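Local coordinates for T cell receptor mu chain (Monodelphis domestica, PDB 7L15), which pairs with a gamma chain to form the marsupial gamma mu T cell receptor, a surface receptor that probably recognises antigen, at residues S139-R144 against A150-N155; A106-V109 against T115-L118; V128-A133 against G185-I190. All blocks are in the same frame, centred on the assembly; numbering follows the deposited sequence.

In the fold
Following the chain from its N terminus, contact 2 comes first: residues 106-109 and 115-118 close the short loop at the end of the V domain remote from the C domain. The chain then runs through strand 124-129 into contact 3, where residues 128-133 meet 185-190 and so close a much longer loop that reaches from the V domain into the C domain. Contact 1 is nested inside that loop and makes the first hairpin of the C domain, strands 139-145 and 148-156. Contacts 1 and 3 touch, since strands 148-156 and 187-194 are sheet neighbours and Ile153 O lies 2.7 Å from Ala189 N, a probable hydrogen bond. The centres of contacts 1 and 2 are about 49 Å apart.

Contact 1 of 3, residues S139-R144 against A150-N155; sequences SVFLVR and ACLIRN
Leu152 N donates to Phe141 O at 2.7 Å, a nearly straight bond (170° at the hydrogen) that is returned by Phe141 N to Leu152 O at 2.8 Å. Similar reciprocal pairs join Val143 with Ala150 and Ser139 with Arg154, although the bond from Ser139 N to Arg154 O is weak. Between them lie the non-hydrogen-bonded pairs Val140-Ile153 and Leu142-Cys151, completing a regular antiparallel hairpin. On one face the Phe141 ring, its CG anti to the carbonyl carbon (chi1 -51°), brings CD2 to 4.1 Å from Leu152 CG, the two side chains crossing obliquely. Arg154 CG lies near the plane of the same ring, at its edge, 4.3 Å from Phe141 CE2. Arg154 NH2 makes a salt bridge with Glu136 and a hydrogen bond with Ser142 of the gamma chain; NE and NH1 make weak hydrogen bonds to Asn155 OD1. On the other face Val140 CG1 rests 3.7 Å from Cys151 SG, which is disulfide-bonded to Cys203. Strands 139-145 and 148-156 correspond to A and B of a C1-set domain: Val140, Leu142, Cys151 and Ile153 together cover strands 162-167, 201-207 and 210-216 inside the sandwich, strand 187-194 flanks 148-156, and the Phe141 face meets the gamma chain.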
ATOM      1  N   SER A 139      -8.646  25.336  -8.185  1.00 41.28           N
ATOM      2  CA  SER A 139      -9.978  25.501  -8.747  1.00 47.68           C
ATOM      3  C   SER A 139     -10.930  24.555  -8.023  1.00 47.13           C
ATOM      4  O   SER A 139     -10.504  23.568  -7.419  1.00 37.06           O
ATOM      5  CB  SER A 139      -9.985  25.222 -10.255  1.00 52.38           C
ATOM      6  OG  SER A 139      -9.137  24.129 -10.565  1.00 67.36           O
ATOM      7  N   VAL A 140     -12.225  24.884  -8.058  1.00 37.76           N
ATOM      8  CA  VAL A 140     -13.217  24.191  -7.247  1.00 39.36           C
ATOM      9  C   VAL A 140     -14.398  23.791  -8.123  1.00 38.19           C
ATOM     10  O   VAL A 140     -14.981  24.634  -8.810  1.00 48.53           O
ATOM     11  CB  VAL A 140     -13.680  25.063  -6.063  1.00 47.69           C
ATOM     12  CG1 VAL A 140     -14.726  24.346  -5.246  1.00 42.88           C
ATOM     13  CG2 VAL A 140     -12.481  25.436  -5.190  1.00 46.81           C
ATOM     14  N   PHE A 141     -14.768  22.512  -8.077  1.00 39.39           N
ATOM     15  CA  PHE A 141     -15.866  21.993  -8.879  1.00 37.72           C
ATOM     16  C   PHE A 141     -16.798  21.186  -8.003  1.00 43.44           C
ATOM     17  O   PHE A 141     -16.337  20.354  -7.215  1.00 47.34           O
ATOM     18  CB  PHE A 141     -15.339  21.124 -10.019  1.00 42.69           C
ATOM     19  CG  PHE A 141     -14.266  21.791 -10.809  1.00 45.21           C
ATOM     20  CD1 PHE A 141     -14.592  22.688 -11.821  1.00 44.45           C
ATOM     21  CD2 PHE A 141     -12.936  21.554 -10.528  1.00 37.10           C
ATOM     22  CE1 PHE A 141     -13.583  23.341 -12.547  1.00 44.62           C
ATOM     23  CE2 PHE A 141     -11.925  22.190 -11.262  1.00 47.78           C
ATOM     24  CZ  PHE A 141     -12.253  23.082 -12.274  1.00 40.04           C
ATOM     25  N   LEU A 142     -18.104  21.418  -8.156  1.00 41.76           N
ATOM     26  CA  LEU A 142     -19.117  20.605  -7.498  1.00 45.13           C
ATOM     27  C   LEU A 142     -19.562  19.486  -8.426  1.00 52.85           C
ATOM     28  O   LEU A 142     -19.760  19.702  -9.625  1.00 52.36           O
ATOM     29  CB  LEU A 142     -20.328  21.452  -7.103  1.00 46.02           C
ATOM     30  CG  LEU A 142     -20.252  22.330  -5.859  1.00 57.56           C
ATOM     31  CD1 LEU A 142     -21.463  23.253  -5.825  1.00 60.90           C
ATOM     32  CD2 LEU A 142     -20.219  21.446  -4.632  1.00 64.76           C
ATOM     33  N   VAL A 143     -19.716  18.285  -7.866  1.00 43.20           N
ATOM     34  CA  VAL A 143     -20.230  17.143  -8.606  1.00 40.69           C
ATOM     35  C   VAL A 143     -21.237  16.435  -7.718  1.00 45.73           C
ATOM     36  O   VAL A 143     -21.066  16.360  -6.497  1.00 47.93           O
ATOM     37  CB  VAL A 143     -19.125  16.150  -9.037  1.00 46.88           C
ATOM     38  CG1 VAL A 143     -19.674  15.192 -10.104  1.00 47.30           C
ATOM     39  CG2 VAL A 143     -17.878  16.888  -9.523  1.00 54.62           C
ATOM     40  N   ARG A 144     -22.270  15.884  -8.343  1.00 49.67           N
ATOM     41  CA  ARG A 144     -23.386  15.269  -7.641  1.00 57.73           C
ATOM     42  C   ARG A 144     -23.664  13.874  -8.183  1.00 52.62           C
ATOM     43  O   ARG A 144     -23.450  13.591  -9.361  1.00 62.07           O
ATOM     44  CB  ARG A 144     -24.657  16.105  -7.774  1.00 61.19           C
ATOM     45  CG  ARG A 144     -25.142  16.685  -6.485  1.00 71.37           C
ATOM     46  CD  ARG A 144     -26.551  17.212  -6.653  1.00 88.79           C
ATOM     47  NE  ARG A 144     -26.995  17.946  -5.474  1.00 99.65           N
ATOM     48  CZ  ARG A 144     -26.886  19.262  -5.332  1.00103.13           C
ATOM     49  NH1 ARG A 144     -26.347  19.998  -6.296  1.00105.39           N
ATOM     50  NH2 ARG A 144     -27.317  19.842  -4.224  1.00103.31           N
ATOM     51  N   ALA A 150     -19.800  15.638  -4.141  1.00 51.41           N
ATOM     52  CA  ALA A 150     -18.353  15.690  -4.069  1.00 47.08           C
ATOM     53  C   ALA A 150     -17.925  17.094  -4.445  1.00 50.02           C
ATOM     54  O   ALA A 150     -18.438  17.674  -5.401  1.00 51.25           O
ATOM     55  CB  ALA A 150     -17.688  14.670  -5.012  1.00 38.70           C
ATOM     56  N   CYS A 151     -17.001  17.642  -3.685  1.00 45.64           N
ATOM     57  CA  CYS A 151     -16.375  18.904  -4.029  1.00 48.91           C
ATOM     58  C   CYS A 151     -14.951  18.591  -4.481  1.00 37.16           C
ATOM     59  O   CYS A 151     -14.151  18.085  -3.698  1.00 39.47           O
ATOM     60  CB  CYS A 151     -16.414  19.859  -2.833  1.00 53.70           C
ATOM     61  SG  CYS A 151     -15.594  21.369  -3.157  1.00 58.28           S
ATOM     62  N   LEU A 152     -14.649  18.862  -5.747  1.00 40.43           N
ATOM     63  CA  LEU A 152     -13.364  18.519  -6.344  1.00 38.89           C
ATOM     64  C   LEU A 152     -12.469  19.749  -6.336  1.00 41.70           C
ATOM     65  O   LEU A 152     -12.844  20.797  -6.870  1.00 47.65           O
ATOM     66  CB  LEU A 152     -13.559  18.001  -7.767  1.00 41.66           C
ATOM     67  CG  LEU A 152     -12.347  17.979  -8.688  1.00 44.25           C
ATOM     68  CD1 LEU A 152     -11.295  17.080  -8.125  1.00 45.48           C
ATOM     69  CD2 LEU A 152     -12.790  17.463 -10.066  1.00 45.51           C
ATOM     70  N   ILE A 153     -11.280  19.614  -5.760  1.00 44.15           N
ATOM     71  CA  ILE A 153     -10.374  20.731  -5.528  1.00 42.76           C
ATOM     72  C   ILE A 153      -9.036  20.388  -6.182  1.00 43.88           C
ATOM     73  O   ILE A 153      -8.319  19.503  -5.694  1.00 38.83           O
ATOM     74  CB  ILE A 153     -10.215  20.998  -4.029  1.00 38.13           C
ATOM     75  CG1 ILE A 153     -11.598  21.206  -3.414  1.00 36.53           C
ATOM     76  CG2 ILE A 153      -9.300  22.217  -3.785  1.00 36.40           C
ATOM     77  CD1 ILE A 153     -11.615  21.013  -1.905  1.00 40.67           C
ATOM     78  N   ARG A 154      -8.681  21.086  -7.270  1.00 41.30           N
ATOM     79  CA  ARG A 154      -7.603  20.624  -8.148  1.00 42.94           C
ATOM     80  C   ARG A 154      -6.400  21.552  -8.163  1.00 49.10           C
ATOM     81  O   ARG A 154      -6.522  22.752  -8.421  1.00 47.40           O
ATOM     82  CB  ARG A 154      -8.091  20.436  -9.583  1.00 45.15           C
ATOM     83  CG  ARG A 154      -9.091  19.331  -9.706  1.00 53.50           C
ATOM     84  CD  ARG A 154      -8.918  18.459 -10.939  1.00 48.63           C
ATOM     85  NE  ARG A 154      -7.666  18.665 -11.650  1.00 45.72           N
ATOM     86  CZ  ARG A 154      -7.579  18.852 -12.961  1.00 43.62           C
ATOM     87  NH1 ARG A 154      -6.396  19.020 -13.520  1.00 50.37           N
ATOM     88  NH2 ARG A 154      -8.674  18.845 -13.720  1.00 34.85           N
ATOM     89  N   ASN A 155      -5.233  20.965  -7.916  1.00 58.12           N
ATOM     90  CA  ASN A 155      -3.950  21.578  -8.210  1.00 55.83           C
ATOM     91  C   ASN A 155      -3.762  22.839  -7.375  1.00 45.61           C
ATOM     92  O   ASN A 155      -3.996  23.972  -7.820  1.00 49.98           O
ATOM     93  CB  ASN A 155      -3.834  21.806  -9.717  1.00 55.33           C
ATOM     94  CG  ASN A 155      -4.072  20.509 -10.504  1.00 58.58           C
ATOM     95  OD1 ASN A 155      -4.894  20.460 -11.423  1.00 66.92           O
ATOM     96  ND2 ASN A 155      -3.369  19.450 -10.119  1.00 48.08           N
TER

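Contact 2 of 3, residues A106-V109 against T115-L118; sequences ARRV and TDKL
Arg108 and Asp116 form a salt bridge from strand 101-109 to the loop residue just before strand 117-120, Arg108 NE donating to Asp116 OD2 at 2.9 Å in an almost straight bond (174° at the hydrogen). The carboxylate oxygen approaches the guanidinium at its edge, in plane, and accepts through its anti lone pair, while the two flat groups stand 81° apart. Arg108 gets there with its chain extended from CG to NE and CG anti to the backbone N (chi1 177°). On the face carrying Val109 and Lys117 the two side chains lie side by side, Val109 CG1 being 4.0 Å from Lys117 CE. Val109 N donates to Lys117 O and Lys117 N to Val109 O, each at 2.8 Å. This is the base of the F-G hairpin of an immunoglobulin V domain, whose loop in T cell receptors is CDR3. On the face that also carries Arg108, Leu118 CD2 packs 4.2 Å from Ala106 CB, and both residues touch Tyr51 of strand 48-53. Loop residues fix the charged pair further: Gly112 N donates to Asp116 OD1, and Arg108 NH2 to Asp113 O. Trp100 of the gamma chain makes a cation-pi contact with Arg108 and hydrogen-bonds through NE1 to Asp116 O.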
ATOM      1  N   ALA A 106      18.448  -5.976   5.731  1.00 39.64           N
ATOM      2  CA  ALA A 106      18.203  -7.413   5.833  1.00 41.07           C
ATOM      3  C   ALA A 106      19.508  -8.194   5.730  1.00 44.17           C
ATOM      4  O   ALA A 106      20.403  -7.808   4.978  1.00 51.72           O
ATOM      5  CB  ALA A 106      17.236  -7.900   4.737  1.00 36.77           C
ATOM      6  N   ARG A 107      19.599  -9.304   6.472  1.00 41.93           N
ATOM      7  CA  ARG A 107      20.719 -10.229   6.400  1.00 42.82           C
ATOM      8  C   ARG A 107      20.211 -11.597   5.974  1.00 49.49           C
ATOM      9  O   ARG A 107      19.242 -12.112   6.546  1.00 47.50           O
ATOM     10  CB  ARG A 107      21.457 -10.352   7.746  1.00 40.28           C
ATOM     11  CG  ARG A 107      22.559 -11.454   7.745  1.00 40.39           C
ATOM     12  CD  ARG A 107      23.290 -11.603   9.093  1.00 43.65           C
ATOM     13  NE  ARG A 107      24.411 -12.555   9.048  1.00 44.09           N
ATOM     14  CZ  ARG A 107      24.623 -13.527   9.943  1.00 52.25           C
ATOM     15  NH1 ARG A 107      23.802 -13.695  10.975  1.00 46.91           N
ATOM     16  NH2 ARG A 107      25.685 -14.330   9.820  1.00 51.52           N
ATOM     17  N   ARG A 108      20.875 -12.191   4.989  1.00 49.61           N
ATOM     18  CA  ARG A 108      20.560 -13.551   4.585  1.00 54.07           C
ATOM     19  C   ARG A 108      21.243 -14.527   5.538  1.00 51.52           C
ATOM     20  O   ARG A 108      22.439 -14.400   5.808  1.00 47.94           O
ATOM     21  CB  ARG A 108      20.999 -13.790   3.138  1.00 56.54           C
ATOM     22  CG  ARG A 108      20.764 -15.215   2.669  1.00 53.98           C
ATOM     23  CD  ARG A 108      20.980 -15.335   1.163  1.00 56.31           C
ATOM     24  NE  ARG A 108      20.602 -16.668   0.728  1.00 65.72           N
ATOM     25  CZ  ARG A 108      20.085 -16.956  -0.458  1.00 62.43           C
ATOM     26  NH1 ARG A 108      19.869 -15.995  -1.350  1.00 56.12           N
ATOM     27  NH2 ARG A 108      19.761 -18.210  -0.736  1.00 61.73           N
ATOM     28  N   VAL A 109      20.467 -15.471   6.072  1.00 51.09           N
ATOM     29  CA  VAL A 109      20.907 -16.394   7.116  1.00 50.54           C
ATOM     30  C   VAL A 109      20.405 -17.792   6.776  1.00 58.61           C
ATOM     31  O   VAL A 109      19.234 -17.962   6.427  1.00 61.73           O
ATOM     32  CB  VAL A 109      20.388 -15.958   8.503  1.00 53.78           C
ATOM     33  CG1 VAL A 109      20.578 -17.052   9.530  1.00 48.53           C
ATOM     34  CG2 VAL A 109      21.078 -14.667   8.952  1.00 50.56           C
ATOM     35  N   THR A 115      16.444 -22.510   1.332  1.00 65.27           N
ATOM     36  CA  THR A 115      15.811 -22.506   2.640  1.00 59.94           C
ATOM     37  C   THR A 115      16.271 -21.344   3.506  1.00 56.69           C
ATOM     38  O   THR A 115      15.785 -21.207   4.632  1.00 57.81           O
ATOM     39  CB  THR A 115      16.097 -23.813   3.377  1.00 59.40           C
ATOM     40  OG1 THR A 115      17.515 -23.977   3.482  1.00 57.19           O
ATOM     41  CG2 THR A 115      15.487 -24.996   2.629  1.00 65.86           C
ATOM     42  N   ASP A 116      17.218 -20.538   3.023  1.00 61.60           N
ATOM     43  CA  ASP A 116      17.707 -19.393   3.780  1.00 62.87           C
ATOM     44  C   ASP A 116      16.573 -18.418   4.068  1.00 54.87           C
ATOM     45  O   ASP A 116      15.598 -18.314   3.317  1.00 46.02           O
ATOM     46  CB  ASP A 116      18.832 -18.675   3.014  1.00 66.45           C
ATOM     47  CG  ASP A 116      20.153 -19.447   3.037  1.00 65.76           C
ATOM     48  OD1 ASP A 116      20.186 -20.544   3.630  1.00 67.40           O
ATOM     49  OD2 ASP A 116      21.160 -18.957   2.476  1.00 61.38           O
ATOM     50  N   LYS A 117      16.699 -17.702   5.174  1.00 53.92           N
ATOM     51  CA  LYS A 117      15.766 -16.635   5.504  1.00 53.40           C
ATOM     52  C   LYS A 117      16.462 -15.280   5.473  1.00 55.48           C
ATOM     53  O   LYS A 117      17.693 -15.169   5.518  1.00 55.93           O
ATOM     54  CB  LYS A 117      15.133 -16.835   6.883  1.00 46.90           C
ATOM     55  CG  LYS A 117      16.162 -16.913   7.993  1.00 49.00           C
ATOM     56  CD  LYS A 117      15.545 -17.113   9.389  1.00 52.10           C
ATOM     57  CE  LYS A 117      16.656 -17.023  10.450  1.00 49.82           C
ATOM     58  NZ  LYS A 117      16.173 -16.913  11.860  1.00 50.60           N
ATOM     59  N   LEU A 118      15.635 -14.253   5.385  1.00 50.32           N
ATOM     60  CA  LEU A 118      16.032 -12.885   5.642  1.00 46.87           C
ATOM     61  C   LEU A 118      15.667 -12.571   7.085  1.00 42.58           C
ATOM     62  O   LEU A 118      14.570 -12.912   7.532  1.00 41.90           O
ATOM     63  CB  LEU A 118      15.317 -11.936   4.679  1.00 40.74           C
ATOM     64  CG  LEU A 118      15.755 -12.134   3.225  1.00 41.55           C
ATOM     65  CD1 LEU A 118      14.969 -11.224   2.282  1.00 37.67           C
ATOM     66  CD2 LEU A 118      17.245 -11.835   3.159  1.00 34.13           C
TER

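Contact 3 of 3, residues V128-A133 against G185-I190; sequences VEPRPA and GTYSAI
A small, mainly apolar contact at the elbow between the V and C domains brings Pro130, just after the last V-domain strand, against Tyr187 and Gly185 of the C domain. The proline ring meets the hydroxyl end of the tyrosine, the two side chains crossing at about a right angle. Pro130 CG lies 3.4 Å from Tyr187 OH and 3.7 Å from Tyr187 CZ, and Pro130 CD is also close to the hydroxyl oxygen. Pro130 CB packs on the backbone, 3.4 Å from Gly185 O. In the immunoglobulin fold Pro130 directly follows V-domain strand G (124-129), while Gly185 sits in the turn before C-domain strand E (187-194), which Tyr187 opens. Gly185 has a left-handed backbone conformation (phi 82°, psi 8°), at which a side chain would be jammed against the preceding carbonyl oxygen. A water bridges the two loops beside Pro130, donating to Gly185 O at 2.7 Å and to Arg131 O at 3.0 Å. The tyrosine has CG anti to its carbonyl carbon (chi1 -66°); its first bond runs alongside the proline segment, and only the hydroxyl end of the ring comes up to Pro130. Tyr157, Phe156 and Leu179 also pack on it.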
ATOM      1  N   VAL A 128       8.320  10.820   1.248  1.00 45.10           N
ATOM      2  CA  VAL A 128       8.714  11.727   0.184  1.00 39.60           C
ATOM      3  C   VAL A 128       7.536  12.646  -0.090  1.00 47.48           C
ATOM      4  O   VAL A 128       6.391  12.194  -0.222  1.00 43.97           O
ATOM      5  CB  VAL A 128       9.138  10.964  -1.082  1.00 40.33           C
ATOM      6  CG1 VAL A 128       9.632  11.955  -2.164  1.00 38.17           C
ATOM      7  CG2 VAL A 128      10.262   9.961  -0.747  1.00 39.22           C
ATOM      8  N   GLU A 129       7.800  13.935  -0.145  1.00 43.48           N
ATOM      9  CA  GLU A 129       6.758  14.903  -0.430  1.00 48.27           C
ATOM     10  C   GLU A 129       7.220  15.778  -1.580  1.00 43.98           C
ATOM     11  O   GLU A 129       8.411  15.801  -1.903  1.00 43.41           O
ATOM     12  CB  GLU A 129       6.422  15.740   0.809  1.00 44.90           C
ATOM     13  CG  GLU A 129       7.519  16.659   1.246  1.00 53.56           C
ATOM     14  CD  GLU A 129       7.180  17.348   2.560  1.00 62.29           C
ATOM     15  OE1 GLU A 129       8.024  18.146   3.031  1.00 51.76           O
ATOM     16  OE2 GLU A 129       6.072  17.080   3.108  1.00 64.45           O
ATOM     17  N   PRO A 130       6.299  16.448  -2.263  1.00 42.38           N
ATOM     18  CA  PRO A 130       6.696  17.254  -3.419  1.00 44.29           C
ATOM     19  C   PRO A 130       7.671  18.353  -3.034  1.00 46.67           C
ATOM     20  O   PRO A 130       7.656  18.874  -1.915  1.00 43.54           O
ATOM     21  CB  PRO A 130       5.373  17.843  -3.927  1.00 40.01           C
ATOM     22  CG  PRO A 130       4.301  17.350  -2.997  1.00 44.96           C
ATOM     23  CD  PRO A 130       4.846  16.216  -2.218  1.00 39.88           C
ATOM     24  N   ARG A 131       8.543  18.692  -3.971  1.00 41.01           N
ATOM     25  CA  ARG A 131       9.459  19.780  -3.707  1.00 51.52           C
ATOM     26  C   ARG A 131       8.688  21.096  -3.767  1.00 45.11           C
ATOM     27  O   ARG A 131       7.765  21.236  -4.575  1.00 43.04           O
ATOM     28  CB  ARG A 131      10.640  19.764  -4.676  1.00 50.28           C
ATOM     29  CG  ARG A 131      10.492  20.567  -5.910  1.00 61.41           C
ATOM     30  CD  ARG A 131      10.681  19.678  -7.124  1.00 72.81           C
ATOM     31  NE  ARG A 131      12.082  19.373  -7.389  1.00 78.42           N
ATOM     32  CZ  ARG A 131      12.489  18.281  -8.033  1.00 81.69           C
ATOM     33  NH1 ARG A 131      11.598  17.388  -8.447  1.00 76.68           N
ATOM     34  NH2 ARG A 131      13.785  18.074  -8.248  1.00 82.15           N
ATOM     35  N   PRO A 132       8.990  22.044  -2.879  1.00 43.44           N
ATOM     36  CA  PRO A 132       8.258  23.310  -2.879  1.00 44.68           C
ATOM     37  C   PRO A 132       8.401  24.030  -4.209  1.00 42.38           C
ATOM     38  O   PRO A 132       9.386  23.872  -4.939  1.00 49.39           O
ATOM     39  CB  PRO A 132       8.910  24.092  -1.733  1.00 52.03           C
ATOM     40  CG  PRO A 132       9.435  23.019  -0.812  1.00 46.62           C
ATOM     41  CD  PRO A 132       9.955  21.978  -1.771  1.00 43.59           C
ATOM     42  N   ALA A 133       7.370  24.788  -4.542  1.00 36.65           N
ATOM     43  CA  ALA A 133       7.336  25.568  -5.765  1.00 38.22           C
ATOM     44  C   ALA A 133       6.317  26.666  -5.539  1.00 41.65           C
ATOM     45  O   ALA A 133       5.735  26.771  -4.454  1.00 42.56           O
ATOM     46  CB  ALA A 133       7.022  24.683  -6.975  1.00 43.25           C
ATOM     47  N   GLY A 185       3.603  17.388  -8.704  1.00 40.26           N
ATOM     48  CA  GLY A 185       4.086  18.090  -7.534  1.00 36.08           C
ATOM     49  C   GLY A 185       3.088  19.007  -6.879  1.00 42.85           C
ATOM     50  O   GLY A 185       3.466  19.745  -5.962  1.00 43.99           O
ATOM     51  N   THR A 186       1.831  18.988  -7.305  1.00 36.11           N
ATOM     52  CA  THR A 186       0.777  19.735  -6.626  1.00 33.57           C
ATOM     53  C   THR A 186      -0.162  18.768  -5.901  1.00 37.97           C
ATOM     54  O   THR A 186      -0.020  17.544  -5.972  1.00 42.84           O
ATOM     55  CB  THR A 186       0.021  20.613  -7.625  1.00 43.07           C
ATOM     56  OG1 THR A 186      -0.655  19.779  -8.572  1.00 46.26           O
ATOM     57  CG2 THR A 186       1.008  21.510  -8.379  1.00 38.38           C
ATOM     58  N   TYR A 187      -1.116  19.325  -5.177  1.00 30.96           N
ATOM     59  CA  TYR A 187      -2.115  18.538  -4.483  1.00 40.14           C
ATOM     60  C   TYR A 187      -3.471  18.732  -5.139  1.00 42.38           C
ATOM     61  O   TYR A 187      -3.747  19.768  -5.745  1.00 41.13           O
ATOM     62  CB  TYR A 187      -2.206  18.927  -3.001  1.00 40.38           C
ATOM     63  CG  TYR A 187      -0.949  18.585  -2.242  1.00 40.38           C
ATOM     64  CD1 TYR A 187       0.153  19.455  -2.229  1.00 37.77           C
ATOM     65  CD2 TYR A 187      -0.853  17.395  -1.564  1.00 31.48           C
ATOM     66  CE1 TYR A 187       1.287  19.136  -1.528  1.00 39.44           C
ATOM     67  CE2 TYR A 187       0.289  17.060  -0.866  1.00 40.77           C
ATOM     68  CZ  TYR A 187       1.351  17.931  -0.847  1.00 41.02           C
ATOM     69  OH  TYR A 187       2.477  17.584  -0.147  1.00 43.51           O
ATOM     70  N   SER A 188      -4.309  17.713  -5.012  1.00 34.49           N
ATOM     71  CA  SER A 188      -5.715  17.819  -5.331  1.00 32.98           C
ATOM     72  C   SER A 188      -6.467  17.096  -4.217  1.00 37.61           C
ATOM     73  O   SER A 188      -5.880  16.378  -3.407  1.00 40.51           O
ATOM     74  CB  SER A 188      -6.022  17.275  -6.745  1.00 34.54           C
ATOM     75  OG  SER A 188      -6.128  15.865  -6.762  1.00 51.58           O
ATOM     76  N   ALA A 189      -7.761  17.342  -4.131  1.00 32.94           N
ATOM     77  CA  ALA A 189      -8.475  16.872  -2.962  1.00 37.82           C
ATOM     78  C   ALA A 189      -9.940  16.761  -3.318  1.00 39.86           C
ATOM     79  O   ALA A 189     -10.427  17.415  -4.248  1.00 38.10           O
ATOM     80  CB  ALA A 189      -8.269  17.809  -1.760  1.00 37.60           C
ATOM     81  N   ILE A 190     -10.624  15.902  -2.575  1.00 39.84           N
ATOM     82  CA  ILE A 190     -12.052  15.683  -2.710  1.00 38.99           C
ATOM     83  C   ILE A 190     -12.660  15.773  -1.328  1.00 46.47           C
ATOM     84  O   ILE A 190     -12.189  15.107  -0.400  1.00 41.66           O
ATOM     85  CB  ILE A 190     -12.376  14.321  -3.354  1.00 45.02           C
ATOM     86  CG1 ILE A 190     -11.978  14.345  -4.823  1.00 50.87           C
ATOM     87  CG2 ILE A 190     -13.865  14.009  -3.215  1.00 40.81           C
ATOM     88  CD1 ILE A 190     -12.243  13.104  -5.480  1.00 67.44           C
TER
HETATM   89  O   HOH W   1       5.152  21.881  -5.919  1.00 40.66           O